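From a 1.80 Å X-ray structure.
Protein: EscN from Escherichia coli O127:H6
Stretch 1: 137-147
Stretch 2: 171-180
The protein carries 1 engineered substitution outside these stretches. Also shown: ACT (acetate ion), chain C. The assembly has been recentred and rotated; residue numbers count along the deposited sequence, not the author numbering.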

ATOM      1  N   PRO A 137      13.125  20.595   3.857  1.00 12.81           N
ATOM      2  CA  PRO A 137      14.470  20.149   3.488  1.00 13.10           C
ATOM      3  C   PRO A 137      14.539  18.645   3.232  1.00 11.94           C
ATOM      4  O   PRO A 137      13.756  17.879   3.804  1.00 11.90           O
ATOM      5  CB  PRO A 137      15.305  20.504   4.722  1.00 12.90           C
ATOM      6  CG  PRO A 137      14.547  21.633   5.368  1.00 14.39           C
ATOM      7  CD  PRO A 137      13.112  21.245   5.185  1.00 13.78           C
ATOM      8  N   ALA A 138      15.490  18.234   2.396  1.00 11.84           N
ATOM      9  CA  ALA A 138      15.638  16.831   2.053  1.00 11.95           C
ATOM     10  C   ALA A 138      15.823  15.982   3.310  1.00 12.84           C
ATOM     11  O   ALA A 138      15.241  14.915   3.422  1.00 11.56           O
ATOM     12  CB  ALA A 138      16.784  16.628   1.069  1.00 13.17           C
ATOM     13  N   LEU A 139      16.617  16.463   4.267  1.00 12.67           N
ATOM     14  CA  LEU A 139      16.848  15.710   5.506  1.00 14.74           C
ATOM     15  C   LEU A 139      15.549  15.374   6.233  1.00 14.65           C
ATOM     16  O   LEU A 139      15.375  14.261   6.738  1.00 14.55           O
ATOM     17  CB  LEU A 139      17.793  16.472   6.448  1.00 15.73           C
ATOM     18  CG  LEU A 139      18.323  15.673   7.649  1.00 17.10           C
ATOM     19  CD1 LEU A 139      19.153  14.494   7.193  1.00 18.60           C
ATOM     20  CD2 LEU A 139      19.143  16.558   8.576  1.00 17.19           C
ATOM     21  N   GLU A 140      14.637  16.339   6.292  1.00 13.48           N
ATOM     22  CA  GLU A 140      13.357  16.107   6.917  1.00 14.51           C
ATOM     23  C   GLU A 140      12.504  15.101   6.138  1.00 13.29           C
ATOM     24  O   GLU A 140      11.879  14.237   6.729  1.00 12.70           O
ATOM     25  CB  GLU A 140      12.602  17.421   7.100  1.00 16.16           C
ATOM     26  CG  GLU A 140      11.643  17.374   8.256  1.00 17.97           C
ATOM     27  CD  GLU A 140      10.727  18.560   8.290  1.00 19.86           C
ATOM     28  OE1 GLU A 140      11.097  19.617   7.756  1.00 20.55           O
ATOM     29  OE2 GLU A 140       9.632  18.426   8.853  1.00 21.36           O
ATOM     30  N   ARG A 141      12.466  15.225   4.814  1.00 12.27           N
ATOM     31  CA  ARG A 141      11.703  14.280   3.983  1.00 12.74           C
ATOM     32  C   ARG A 141      12.251  12.839   4.068  1.00 12.73           C
ATOM     33  O   ARG A 141      11.490  11.848   4.042  1.00 13.14           O
ATOM     34  CB  ARG A 141      11.644  14.763   2.535  1.00 12.94           C
ATOM     35  CG  ARG A 141      10.750  16.006   2.338  1.00 12.45           C
ATOM     36  CD  ARG A 141      10.731  16.477   0.879  1.00 13.42           C
ATOM     37  NE  ARG A 141      11.839  17.389   0.586  1.00 12.94           N
ATOM     38  CZ  ARG A 141      12.839  17.133  -0.256  1.00 13.84           C
ATOM     39  NH1 ARG A 141      12.890  15.990  -0.940  1.00 10.37           N
ATOM     40  NH2 ARG A 141      13.794  18.045  -0.440  1.00 14.04           N
ATOM     41  N   MET A 142      13.568  12.714   4.161  1.00 12.85           N
ATOM     42  CA  MET A 142      14.166  11.401   4.373  1.00 14.35           C
ATOM     43  C   MET A 142      13.818  10.849   5.757  1.00 13.63           C
ATOM     44  O   MET A 142      13.442   9.680   5.896  1.00 13.88           O
ATOM     45  CB  MET A 142      15.678  11.476   4.223  1.00 16.26           C
ATOM     46  CG  MET A 142      16.375  10.175   4.563  1.00 16.81           C
ATOM     47  SD  MET A 142      18.145  10.381   4.475  1.00 17.32           S
ATOM     48  CE  MET A 142      18.674   8.669   4.593  1.00 18.41           C
ATOM     49  N   LYS A 143      13.950  11.684   6.788  1.00 13.80           N
ATOM     50  CA  LYS A 143      13.732  11.207   8.161  1.00 14.03           C
ATOM     51  C   LYS A 143      12.289  10.774   8.401  1.00 13.09           C
ATOM     52  O   LYS A 143      12.016   9.909   9.247  1.00 12.46           O
ATOM     53  CB  LYS A 143      14.181  12.261   9.193  1.00 14.30           C
ATOM     54  CG  LYS A 143      15.704  12.343   9.363  1.00 15.80           C
ATOM     55  CD  LYS A 143      16.123  13.582  10.161  1.00 16.96           C
ATOM     56  CE  LYS A 143      17.626  13.560  10.470  1.00 19.11           C
ATOM     57  NZ  LYS A 143      17.966  14.487  11.613  1.00 21.07           N
ATOM     58  N   ALA A 144      11.357  11.347   7.638  1.00 11.59           N
ATOM     59  CA  ALA A 144       9.933  11.017   7.816  1.00 12.75           C
ATOM     60  C   ALA A 144       9.671   9.520   7.718  1.00 12.63           C
ATOM     61  O   ALA A 144       8.831   8.996   8.427  1.00 12.96           O
ATOM     62  CB  ALA A 144       9.050  11.773   6.817  1.00 12.50           C
ATOM     63  N   ALA A 145      10.387   8.836   6.824  1.00 12.32           N
ATOM     64  CA  ALA A 145      10.206   7.413   6.647  1.00 11.37           C
ATOM     65  C   ALA A 145      10.589   6.648   7.929  1.00 12.37           C
ATOM     66  O   ALA A 145       9.931   5.680   8.314  1.00 12.96           O
ATOM     67  CB  ALA A 145      11.049   6.926   5.486  1.00 12.22           C
ATOM     68  N   PHE A 146      11.670   7.079   8.562  1.00 11.63           N
ATOM     69  CA  PHE A 146      12.149   6.432   9.787  1.00 12.73           C
ATOM     70  C   PHE A 146      11.262   6.804  10.961  1.00 12.42           C
ATOM     71  O   PHE A 146      10.930   5.962  11.783  1.00 12.51           O
ATOM     72  CB  PHE A 146      13.604   6.816  10.050  1.00 14.49           C
ATOM     73  CG  PHE A 146      14.557   6.285   9.021  1.00 16.29           C
ATOM     74  CD1 PHE A 146      15.213   5.075   9.231  1.00 17.56           C
ATOM     75  CD2 PHE A 146      14.802   6.990   7.844  1.00 16.87           C
ATOM     76  CE1 PHE A 146      16.093   4.561   8.279  1.00 18.78           C
ATOM     77  CE2 PHE A 146      15.669   6.485   6.881  1.00 16.98           C
ATOM     78  CZ  PHE A 146      16.317   5.270   7.098  1.00 17.51           C
ATOM     79  N   THR A 147      10.864   8.068  11.032  1.00 12.12           N
ATOM     80  CA  THR A 147       9.943   8.516  12.077  1.00 12.97           C
ATOM     81  C   THR A 147       8.648   7.705  12.061  1.00 13.08           C
ATOM     82  O   THR A 147       8.206   7.181  13.093  1.00 12.80           O
ATOM     83  CB  THR A 147       9.614  10.000  11.890  1.00 13.84           C
ATOM     84  OG1 THR A 147      10.780  10.775  12.202  1.00 13.41           O
ATOM     85  CG2 THR A 147       8.436  10.421  12.768  1.00 13.84           C
ATOM     86  N   ARG A 171       9.512   9.139  -3.239  1.00 11.09           N
ATOM     87  CA  ARG A 171       9.928  10.487  -2.828  1.00 11.62           C
ATOM     88  C   ARG A 171      10.800  10.461  -1.590  1.00 11.48           C
ATOM     89  O   ARG A 171      11.662  11.344  -1.412  1.00 11.34           O
ATOM     90  CB  ARG A 171       8.724  11.419  -2.680  1.00 12.33           C
ATOM     91  CG  ARG A 171       8.045  11.697  -4.027  1.00 15.15           C
ATOM     92  CD  ARG A 171       7.130  12.911  -3.960  1.00 17.42           C
ATOM     93  NE  ARG A 171       6.200  12.972  -5.090  1.00 20.34           N
ATOM     94  CZ  ARG A 171       6.421  13.677  -6.189  1.00 22.75           C
ATOM     95  NH1 ARG A 171       7.540  14.383  -6.307  1.00 23.89           N
ATOM     96  NH2 ARG A 171       5.511  13.693  -7.166  1.00 23.06           N
ATOM     97  N   TYR A 172      10.624   9.433  -0.758  1.00 11.42           N
ATOM     98  CA  TYR A 172      11.565   9.188   0.321  1.00 11.80           C
ATOM     99  C   TYR A 172      12.958   9.000  -0.278  1.00 11.84           C
ATOM    100  O   TYR A 172      13.941   9.575   0.207  1.00 11.83           O
ATOM    101  CB  TYR A 172      11.225   7.917   1.122  1.00 12.77           C
ATOM    102  CG  TYR A 172      12.484   7.351   1.737  1.00 13.07           C
ATOM    103  CD1 TYR A 172      13.013   7.895   2.906  1.00 12.86           C
ATOM    104  CD2 TYR A 172      13.186   6.314   1.122  1.00 11.86           C
ATOM    105  CE1 TYR A 172      14.190   7.424   3.445  1.00 13.38           C
ATOM    106  CE2 TYR A 172      14.364   5.831   1.660  1.00 12.86           C
ATOM    107  CZ  TYR A 172      14.865   6.398   2.824  1.00 13.04           C
ATOM    108  OH  TYR A 172      16.039   5.926   3.359  1.00 13.55           O
ATOM    109  N   ALA A 173      13.037   8.174  -1.319  1.00 10.22           N
ATOM    110  CA  ALA A 173      14.337   7.835  -1.935  1.00 10.62           C
ATOM    111  C   ALA A 173      14.997   9.046  -2.592  1.00 11.38           C
ATOM    112  O   ALA A 173      16.225   9.192  -2.560  1.00 10.94           O
ATOM    113  CB  ALA A 173      14.177   6.697  -2.937  1.00 10.87           C
ATOM    114  N   ARG A 174      14.191   9.911  -3.199  1.00 11.89           N
ATOM    115  CA  ARG A 174      14.732  11.108  -3.823  1.00 12.40           C
ATOM    116  C   ARG A 174      15.290  12.033  -2.742  1.00 12.43           C
ATOM    117  O   ARG A 174      16.334  12.646  -2.933  1.00 12.74           O
ATOM    118  CB  ARG A 174      13.667  11.824  -4.645  1.00 13.08           C
ATOM    119  CG  ARG A 174      13.284  11.053  -5.910  1.00 13.49           C
ATOM    120  CD  ARG A 174      12.092  11.721  -6.568  1.00 13.80           C
ATOM    121  NE  ARG A 174      11.614  10.952  -7.711  1.00 15.43           N
ATOM    122  CZ  ARG A 174      10.495  11.236  -8.370  1.00 15.99           C
ATOM    123  NH1 ARG A 174       9.752  12.275  -7.996  1.00 16.79           N
ATOM    124  NH2 ARG A 174      10.127  10.495  -9.411  1.00 14.97           N
ATOM    125  N   ALA A 175      14.601  12.123  -1.613  1.00 12.34           N
ATOM    126  CA  ALA A 175      15.116  12.912  -0.481  1.00 12.42           C
ATOM    127  C   ALA A 175      16.419  12.291   0.041  1.00 12.43           C
ATOM    128  O   ALA A 175      17.407  12.985   0.249  1.00 12.85           O
ATOM    129  CB  ALA A 175      14.067  13.005   0.639  1.00 12.44           C
ATOM    130  N   ALA A 176      16.413  10.978   0.249  1.00 12.76           N
ATOM    131  CA  ALA A 176      17.595  10.288   0.757  1.00 12.66           C
ATOM    132  C   ALA A 176      18.775  10.404  -0.219  1.00 12.69           C
ATOM    133  O   ALA A 176      19.957  10.461   0.204  1.00 12.49           O
ATOM    134  CB  ALA A 176      17.255   8.817   1.041  1.00 13.76           C
ATOM    135  N   ARG A 177      18.460  10.444  -1.515  1.00 11.84           N
ATOM    136  CA  ARG A 177      19.472  10.655  -2.556  1.00 12.14           C
ATOM    137  C   ARG A 177      20.162  12.002  -2.333  1.00 12.54           C
ATOM    138  O   ARG A 177      21.388  12.087  -2.334  1.00 10.99           O
ATOM    139  CB  ARG A 177      18.822  10.626  -3.953  1.00 12.58           C
ATOM    140  CG  ARG A 177      19.737  11.037  -5.118  1.00 12.36           C
ATOM    141  CD  ARG A 177      18.868  11.379  -6.350  1.00 13.54           C
ATOM    142  NE  ARG A 177      18.028  12.545  -6.076  1.00 14.17           N
ATOM    143  CZ  ARG A 177      16.930  12.872  -6.752  1.00 15.74           C
ATOM    144  NH1 ARG A 177      16.529  12.125  -7.782  1.00 15.00           N
ATOM    145  NH2 ARG A 177      16.239  13.971  -6.404  1.00 15.16           N
ATOM    146  N   ASP A 178      19.358  13.043  -2.176  1.00 13.22           N
ATOM    147  CA  ASP A 178      19.871  14.386  -2.080  1.00 13.75           C
ATOM    148  C   ASP A 178      20.709  14.539  -0.817  1.00 13.21           C
ATOM    149  O   ASP A 178      21.758  15.169  -0.854  1.00 13.00           O
ATOM    150  CB  ASP A 178      18.743  15.403  -2.161  1.00 15.52           C
ATOM    151  CG  ASP A 178      18.123  15.447  -3.545  1.00 17.10           C
ATOM    152  OD1 ASP A 178      18.760  14.926  -4.480  1.00 17.74           O
ATOM    153  OD2 ASP A 178      17.024  16.009  -3.695  1.00 18.41           O
ATOM    154  N   VAL A 179      20.274  13.912   0.272  1.00 12.58           N
ATOM    155  CA  VAL A 179      21.063  13.888   1.529  1.00 12.44           C
ATOM    156  C   VAL A 179      22.394  13.176   1.324  1.00 13.64           C
ATOM    157  O   VAL A 179      23.454  13.689   1.710  1.00 13.38           O
ATOM    158  CB  VAL A 179      20.287  13.195   2.671  1.00 12.85           C
ATOM    159  CG1 VAL A 179      21.175  13.027   3.943  1.00 12.74           C
ATOM    160  CG2 VAL A 179      19.020  13.984   2.989  1.00 13.42           C
ATOM    161  N   GLY A 180      22.341  12.005   0.694  1.00 13.04           N
ATOM    162  CA  GLY A 180      23.541  11.207   0.442  1.00 13.26           C
ATOM    163  C   GLY A 180      24.552  11.917  -0.443  1.00 13.08           C
ATOM    164  O   GLY A 180      25.752  11.921  -0.146  1.00 14.58           O
TER
HETATM  165  C   ACT C1201      13.655  13.897  -8.825  1.00 41.36           C
HETATM  166  O   ACT C1201      14.418  12.955  -9.135  1.00 41.16           O
HETATM  167  OXT ACT C1201      14.054  14.693  -7.932  1.00 40.55           O
HETATM  168  CH3 ACT C1201      12.325  14.057  -9.507  1.00 40.95           C
HETATM  169  O   HOH W   1      10.971  13.930  -1.432  1.00 17.71           O
HETATM  170  O   HOH W   2      14.402  15.312  -3.196  1.00 30.76           O
HETATM  171  O   HOH W   3      16.045  18.222  -2.253  1.00 34.79           O

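Two helices cross at 127° with their axes 7.8 Å apart, and the small residues at the crossing allow that approach. Ala-138 and Ala-175 both point toward the opposing helix, their CA atoms 4.7 Å apart; Ala-175 CB lies 3.6 Å from Ala-138 O and 3.5 Å from Arg-141 CB, so methyl packs against backbone as well as side chain.

Apolar packing does most of the direct work. Met-142, fully extended with all three chi angles t, is the knob, seated among Tyr-172, Ala-175, Ala-176 and Val-179; its CE reaches Ala-176 CB at 3.8 Å and its SD reaches Val-179 CB at 4.0 Å. Val-179 CG2 also meets Ala-138 CB at 4.0 Å. Farther along, Tyr-172 CD1 touches Ala-145 CB at 3.4 Å, while Met-142 O sits at the edge of the tyrosine ring, 3.4 Å from CE1.

No direct hydrogen bond joins the helices; water supplies the polar link. Arg-141 NH1 donates to water 1 (2.9 Å to its O), which donates to Arg-171 O. Waters 2 and 3 likewise connect NH1 and NH2 of Arg-141 to Asp-178 OD2. Within its own helix, Asp-178 OD1 accepts a salt-bridging hydrogen bond from Arg-177 NE at 3.0 Å, so the carboxylate serves both arginines.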